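Transthyretin-like protein (Klebsiella pneumoniae subsp. pneumoniae, PDB 3QVA) is a homotetrameric 5-hydroxyisourate hydrolase of the transthyretin family, which probably opens 5-hydroxyisourate to the ureidoimidazoline OHCU in purine breakdown. Local coordinates at residues A[14-19]-A[65-70]; A[38-43]-A[51-56]; A[101-104]-A[109-112]. All coordinates share one frame; numbering follows the deposited sequence.

In the fold
The chain first lays down strand 12-18, which carries 14-19, in the mixed sheet. It then builds strands 29-34 and 37-43 of the antiparallel sheet. Contact 2 pins the loop 51-56 back on 38-43, a short closure completed before the chain enters strand 62-67. There contact 1 closes the wider loop by bringing 65-70 opposite 14-19, so contact 2 falls within it; the two meet where CZ of F53 lies 3.6 Å from CD2 of L65. Contact 3 follows in series, closing the short turn of the hairpin of strands 99-106 and 109-113. Its first strand lies beside 12-18, with O of H15 and N of F103 2.9 Å apart, probably as a hydrogen bond.

Contact 1. Residues A[14-19]-A[65-70]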
# COMPACT_ATOMS: atom_id res chain seq x y z
N THR A 14 -9.48 -1.77 -14.68
CA THR A 14 -8.48 -1.19 -13.80
C THR A 14 -8.69 0.31 -13.60
O THR A 14 -9.48 0.95 -14.30
CB THR A 14 -7.01 -1.50 -14.24
OG1 THR A 14 -6.11 -1.23 -13.16
CG2 THR A 14 -6.61 -0.68 -15.45
N HIS A 15 -7.97 0.83 -12.62
CA HIS A 15 -7.99 2.22 -12.25
C HIS A 15 -6.59 2.49 -11.72
O HIS A 15 -6.08 1.73 -10.91
CB HIS A 15 -9.05 2.43 -11.15
CG HIS A 15 -9.18 3.84 -10.67
ND1 HIS A 15 -9.65 4.14 -9.41
CD2 HIS A 15 -8.93 5.02 -11.28
CE1 HIS A 15 -9.68 5.46 -9.26
NE2 HIS A 15 -9.25 6.01 -10.38
N ILE A 16 -5.94 3.53 -12.23
CA ILE A 16 -4.59 3.85 -11.80
C ILE A 16 -4.57 5.23 -11.17
O ILE A 16 -4.97 6.21 -11.78
CB ILE A 16 -3.55 3.74 -12.95
CG1 ILE A 16 -3.64 2.37 -13.63
CG2 ILE A 16 -2.14 4.00 -12.42
CD1 ILE A 16 -2.48 2.04 -14.59
N LEU A 17 -4.12 5.28 -9.92
CA LEU A 17 -3.99 6.53 -9.20
C LEU A 17 -2.53 6.80 -8.90
O LEU A 17 -1.81 5.92 -8.43
CB LEU A 17 -4.78 6.45 -7.90
CG LEU A 17 -6.29 6.43 -8.07
CD1 LEU A 17 -6.92 5.63 -6.97
CD2 LEU A 17 -6.86 7.85 -8.14
N ASP A 18 -2.08 8.03 -9.15
CA ASP A 18 -0.75 8.44 -8.76
C ASP A 18 -0.83 9.01 -7.35
O ASP A 18 -1.26 10.15 -7.15
CB ASP A 18 -0.17 9.48 -9.74
CG ASP A 18 1.25 9.92 -9.37
OD1 ASP A 18 1.82 9.43 -8.37
OD2 ASP A 18 1.81 10.78 -10.09
N ILE A 19 -0.44 8.20 -6.37
CA ILE A 19 -0.57 8.61 -4.98
C ILE A 19 0.50 9.62 -4.57
O ILE A 19 0.42 10.20 -3.49
CB ILE A 19 -0.65 7.41 -4.00
CG1 ILE A 19 0.72 6.74 -3.85
CG2 ILE A 19 -1.75 6.43 -4.45
CD1 ILE A 19 0.78 5.71 -2.70
N LEU A 65 -1.63 -8.52 -16.14
CA LEU A 65 -1.90 -7.11 -16.48
C LEU A 65 -0.65 -6.31 -16.23
O LEU A 65 -0.11 -6.34 -15.13
CB LEU A 65 -3.00 -6.53 -15.59
CG LEU A 65 -4.45 -6.30 -16.02
CD1 LEU A 65 -5.11 -5.43 -14.95
CD2 LEU A 65 -4.58 -5.64 -17.39
N THR A 66 -0.18 -5.58 -17.24
CA THR A 66 1.06 -4.84 -17.10
C THR A 66 0.87 -3.36 -17.39
O THR A 66 0.52 -2.98 -18.51
CB THR A 66 2.16 -5.40 -18.02
OG1 THR A 66 2.33 -6.80 -17.75
CG2 THR A 66 3.49 -4.67 -17.80
N ALA A 67 1.12 -2.53 -16.38
CA ALA A 67 1.02 -1.08 -16.54
C ALA A 67 2.40 -0.50 -16.78
O ALA A 67 3.34 -0.79 -16.05
CB ALA A 67 0.37 -0.44 -15.30
N GLU A 68 2.53 0.30 -17.83
CA GLU A 68 3.82 0.85 -18.20
C GLU A 68 4.09 2.11 -17.39
O GLU A 68 4.08 3.23 -17.90
CB GLU A 68 3.89 1.09 -19.71
CG GLU A 68 3.81 -0.21 -20.51
CD GLU A 68 5.05 -1.07 -20.33
OE1 GLU A 68 6.16 -0.50 -20.25
OE2 GLU A 68 4.92 -2.31 -20.28
N THR A 69 4.32 1.92 -16.10
CA THR A 69 4.42 3.03 -15.16
C THR A 69 5.72 3.81 -15.29
O THR A 69 5.72 5.05 -15.20
CB THR A 69 4.25 2.53 -13.71
OG1 THR A 69 5.21 1.50 -13.45
CG2 THR A 69 2.84 1.96 -13.51
N GLY A 70 6.82 3.11 -15.53
CA GLY A 70 8.13 3.74 -15.65
C GLY A 70 8.17 4.71 -16.81
O GLY A 70 8.67 5.83 -16.68
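I16 turns CG1 beside its own backbone N and anti to the carbonyl carbon (chi1 -53°), and a nearly straight chi2 carries CD1 outward until it lies 3.8 Å from CB of A67. That methyl-to-methyl touch is the closest point of the contact. Two residues earlier on each strand the fit is slacker: L65, whose chi1 of -103° sits well off a staggered position, sends CD1 toward T14, 4.4 Å from its CB. The hydroxyl of T14 is engaged elsewhere, hydrogen-bonded to the carbonyl O of L101.

The two strands run the same way but belong to different sheets, strand 12-18 to the mixed one and strand 62-67 to the antiparallel one. With CA of I16 and CA of A67 8.8 Å apart, the backbones are too distant to bond, and the sheets meet here through side chains alone, mostly apolar. This is the interior of the transthyretin-type beta sandwich; V30 and I105 also pack on I16. Past A67 the second strand gives way to an inverse gamma turn centred on E68, where N of T69 makes a weak hydrogen bond to O of A67, and E68 takes the N-cap position of helix 69-75. On the other face of strand 12-18, H15 NE2 is hydrogen-bonded to S116 OG of the second subunit, the last residue of the C-terminal YRGS sequence characteristic of this hydrolase subfamily.

Contact 2. Residues A[38-43]-A[51-56]; sequences TLANLV and ATFSAA
A water donates to both F53 O, at 2.8 Å, and L39 O, at 2.9 Å, and so stitches the loop 51-56 to strand 37-43 where the two backbones make no direct bond. F53 O also lies against CB of A40, 3.4 Å away. The same A40 methyl sits at the edge of the F53 ring, near the ring plane, with CD1 of F53 4.1 Å off. L42 passes the phenyl group in the opposite direction; its CD1 approaches F53 CD1 obliquely at 3.9 Å and also rests 3.3 Å from T52 O. In F53, CG is anti to the carbonyl carbon (chi1 -76°), which carries the ring inward between the sheets of the beta sandwich. There V30 and L65 of one sheet and L12 and T14 of the other close round it. Strand 37-43 is the outermost of its sheet in this chain, and a classic beta bulge sets both L39 and A40 opposite L32. The loop is braced on itself: T52 OG1 reaches past F53 to donate to S54 O, in the carbonyl plane and on a lone pair, and beyond it S54 OG donates to A56 O at 2.6 Å.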
# COMPACT_ATOMS: atom_id res chain seq x y z
N THR A 38 -0.49 -11.52 -25.98
CA THR A 38 -1.15 -10.29 -25.54
C THR A 38 -2.55 -10.17 -26.14
O THR A 38 -2.74 -10.27 -27.35
CB THR A 38 -0.28 -9.00 -25.71
OG1 THR A 38 -1.12 -7.84 -25.78
CG2 THR A 38 0.61 -9.08 -26.95
N LEU A 39 -3.52 -9.99 -25.25
CA LEU A 39 -4.93 -10.00 -25.58
C LEU A 39 -5.47 -8.60 -25.81
O LEU A 39 -6.44 -8.41 -26.56
CB LEU A 39 -5.72 -10.66 -24.44
CG LEU A 39 -5.98 -12.18 -24.45
CD1 LEU A 39 -4.85 -13.00 -25.08
CD2 LEU A 39 -6.30 -12.65 -23.04
N ALA A 40 -4.85 -7.63 -25.16
CA ALA A 40 -5.29 -6.24 -25.23
C ALA A 40 -4.15 -5.31 -24.86
O ALA A 40 -3.26 -5.68 -24.09
CB ALA A 40 -6.48 -6.02 -24.31
N ASN A 41 -4.18 -4.11 -25.43
CA ASN A 41 -3.27 -3.04 -25.06
C ASN A 41 -4.07 -1.76 -25.11
O ASN A 41 -4.56 -1.36 -26.17
CB ASN A 41 -2.07 -3.00 -26.02
CG ASN A 41 -0.98 -2.05 -25.56
OD1 ASN A 41 -0.45 -2.18 -24.45
ND2 ASN A 41 -0.63 -1.08 -26.40
N LEU A 42 -4.23 -1.12 -23.94
CA LEU A 42 -5.12 0.03 -23.81
C LEU A 42 -4.47 1.14 -23.00
O LEU A 42 -3.34 0.99 -22.52
CB LEU A 42 -6.48 -0.41 -23.23
CG LEU A 42 -7.26 -1.44 -24.06
CD1 LEU A 42 -8.44 -2.02 -23.30
CD2 LEU A 42 -7.72 -0.82 -25.38
N VAL A 43 -5.16 2.28 -22.87
CA VAL A 43 -4.61 3.45 -22.18
C VAL A 43 -5.64 4.01 -21.21
O VAL A 43 -6.83 4.10 -21.53
CB VAL A 43 -4.15 4.55 -23.18
CG1 VAL A 43 -3.39 5.64 -22.47
CG2 VAL A 43 -3.27 3.96 -24.24
N ALA A 51 -12.22 0.67 -18.59
CA ALA A 51 -13.47 0.02 -18.19
C ALA A 51 -13.52 -1.48 -18.46
O ALA A 51 -14.13 -2.24 -17.70
CB ALA A 51 -14.67 0.72 -18.83
N THR A 52 -12.89 -1.91 -19.56
CA THR A 52 -12.86 -3.32 -19.95
C THR A 52 -11.67 -3.63 -20.85
O THR A 52 -11.22 -2.76 -21.62
CB THR A 52 -14.20 -3.76 -20.63
OG1 THR A 52 -14.19 -5.18 -20.84
CG2 THR A 52 -14.42 -3.02 -21.96
N PHE A 53 -11.15 -4.85 -20.76
CA PHE A 53 -10.04 -5.29 -21.60
C PHE A 53 -10.48 -6.28 -22.67
O PHE A 53 -9.65 -6.84 -23.38
CB PHE A 53 -8.92 -5.90 -20.75
CG PHE A 53 -8.10 -4.88 -20.02
CD1 PHE A 53 -6.93 -4.38 -20.58
CD2 PHE A 53 -8.49 -4.42 -18.77
CE1 PHE A 53 -6.16 -3.42 -19.91
CE2 PHE A 53 -7.73 -3.47 -18.09
CZ PHE A 53 -6.57 -2.97 -18.66
N SER A 54 -11.79 -6.47 -22.78
CA SER A 54 -12.35 -7.45 -23.70
C SER A 54 -13.79 -7.09 -24.05
O SER A 54 -14.52 -6.53 -23.22
CB SER A 54 -12.30 -8.85 -23.08
OG SER A 54 -13.07 -8.90 -21.89
N ALA A 55 -14.20 -7.41 -25.28
CA ALA A 55 -15.57 -7.20 -25.73
C ALA A 55 -16.54 -8.13 -25.00
O ALA A 55 -17.65 -7.72 -24.62
CB ALA A 55 -15.68 -7.37 -27.24
N ALA A 56 -16.13 -9.38 -24.81
CA ALA A 56 -16.90 -10.37 -24.06
C ALA A 56 -16.16 -10.72 -22.77
O ALA A 56 -14.95 -10.49 -22.67
CB ALA A 56 -17.13 -11.61 -24.92
O HOH W 1 -9.15 -8.46 -25.63

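Contact 3. Residues A[101-104]-A[109-112]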
# COMPACT_ATOMS: atom_id res chain seq x y z
N LEU A 101 -8.91 -4.54 -10.68
CA LEU A 101 -7.56 -4.64 -10.13
C LEU A 101 -6.80 -3.32 -10.31
O LEU A 101 -6.12 -3.14 -11.33
CB LEU A 101 -6.81 -5.80 -10.79
CG LEU A 101 -7.41 -7.21 -10.70
CD1 LEU A 101 -6.61 -8.20 -11.53
CD2 LEU A 101 -7.50 -7.70 -9.26
N PRO A 102 -6.93 -2.40 -9.34
CA PRO A 102 -6.28 -1.10 -9.44
C PRO A 102 -4.77 -1.14 -9.24
O PRO A 102 -4.24 -2.12 -8.69
CB PRO A 102 -6.93 -0.28 -8.32
CG PRO A 102 -8.18 -1.04 -7.96
CD PRO A 102 -7.82 -2.46 -8.16
N PHE A 103 -4.11 -0.09 -9.72
CA PHE A 103 -2.69 0.17 -9.46
C PHE A 103 -2.60 1.48 -8.70
O PHE A 103 -3.03 2.52 -9.20
CB PHE A 103 -1.93 0.38 -10.78
CG PHE A 103 -1.80 -0.86 -11.65
CD1 PHE A 103 -0.63 -1.60 -11.63
CD2 PHE A 103 -2.83 -1.23 -12.51
CE1 PHE A 103 -0.48 -2.73 -12.44
CE2 PHE A 103 -2.70 -2.37 -13.33
CZ PHE A 103 -1.52 -3.12 -13.29
N LEU A 104 -2.03 1.45 -7.50
CA LEU A 104 -1.75 2.68 -6.77
C LEU A 104 -0.26 2.93 -6.93
O LEU A 104 0.55 2.17 -6.40
CB LEU A 104 -2.11 2.55 -5.29
CG LEU A 104 -3.52 2.06 -4.94
CD1 LEU A 104 -3.74 2.13 -3.43
CD2 LEU A 104 -4.58 2.86 -5.68
N GLY A 109 7.29 3.46 -5.22
CA GLY A 109 6.57 2.25 -4.81
C GLY A 109 5.23 2.12 -5.47
O GLY A 109 4.70 3.09 -6.03
N TRP A 110 4.67 0.91 -5.45
CA TRP A 110 3.35 0.71 -6.00
C TRP A 110 2.65 -0.46 -5.35
O TRP A 110 3.29 -1.30 -4.71
CB TRP A 110 3.40 0.57 -7.54
CG TRP A 110 4.04 -0.70 -8.05
CD1 TRP A 110 5.37 -0.92 -8.25
CD2 TRP A 110 3.36 -1.89 -8.45
NE1 TRP A 110 5.56 -2.20 -8.74
CE2 TRP A 110 4.35 -2.81 -8.88
CE3 TRP A 110 2.01 -2.27 -8.50
CZ2 TRP A 110 4.03 -4.09 -9.34
CZ3 TRP A 110 1.69 -3.55 -8.96
CH2 TRP A 110 2.70 -4.44 -9.37
N SER A 111 1.33 -0.48 -5.51
CA SER A 111 0.52 -1.54 -4.94
C SER A 111 -0.67 -1.91 -5.81
O SER A 111 -1.10 -1.15 -6.69
CB SER A 111 0.05 -1.17 -3.53
OG SER A 111 -0.95 -0.18 -3.57
N THR A 112 -1.20 -3.10 -5.56
CA THR A 112 -2.43 -3.52 -6.17
C THR A 112 -3.28 -4.26 -5.14
O THR A 112 -2.79 -4.65 -4.08
CB THR A 112 -2.17 -4.40 -7.41
OG1 THR A 112 -3.40 -4.62 -8.11
CG2 THR A 112 -1.55 -5.75 -7.02
O HOH W 2 1.33 2.13 -3.14
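F103 and W110 lie side by side and point the same way: the six-membered ring of the indole comes up to the phenyl, W110 CZ3 4.0 Å from F103 CD1, each ring meeting the other obliquely. W110 turns its indole there with CG between its backbone N and carbonyl carbon (chi1 69°), a crowded position. W110 CB itself lies 3.5 Å from L104 O.

The other face of the hairpin carries L104 and S111, where S111 OG rests 3.4 Å from CB of L104 and close to its CG and CD1 as well. These two residues form an antiparallel hydrogen-bonded pair. L104 N gives S111 O a fairly straight bond of 2.9 Å (166° at the hydrogen), and S111 N returns one to L104 O. At the open end of the hairpin a side chain takes over from the backbone: T112 OG1 donates to P102 O at 2.7 Å, meeting it nearly along the C=O axis, and T112 CA leans on the same oxygen.

Strand 99-106 is flanked by 109-113 on one edge and 12-18 on the other, F103 packing on T14 and I16 and, across the sandwich, on I87 of strand 82-90. Residues 109-112 pair antiparallel with a strand of the fourth subunit, so the sheet continues through the interface, where W110 meets W110 of that subunit edge-to-face.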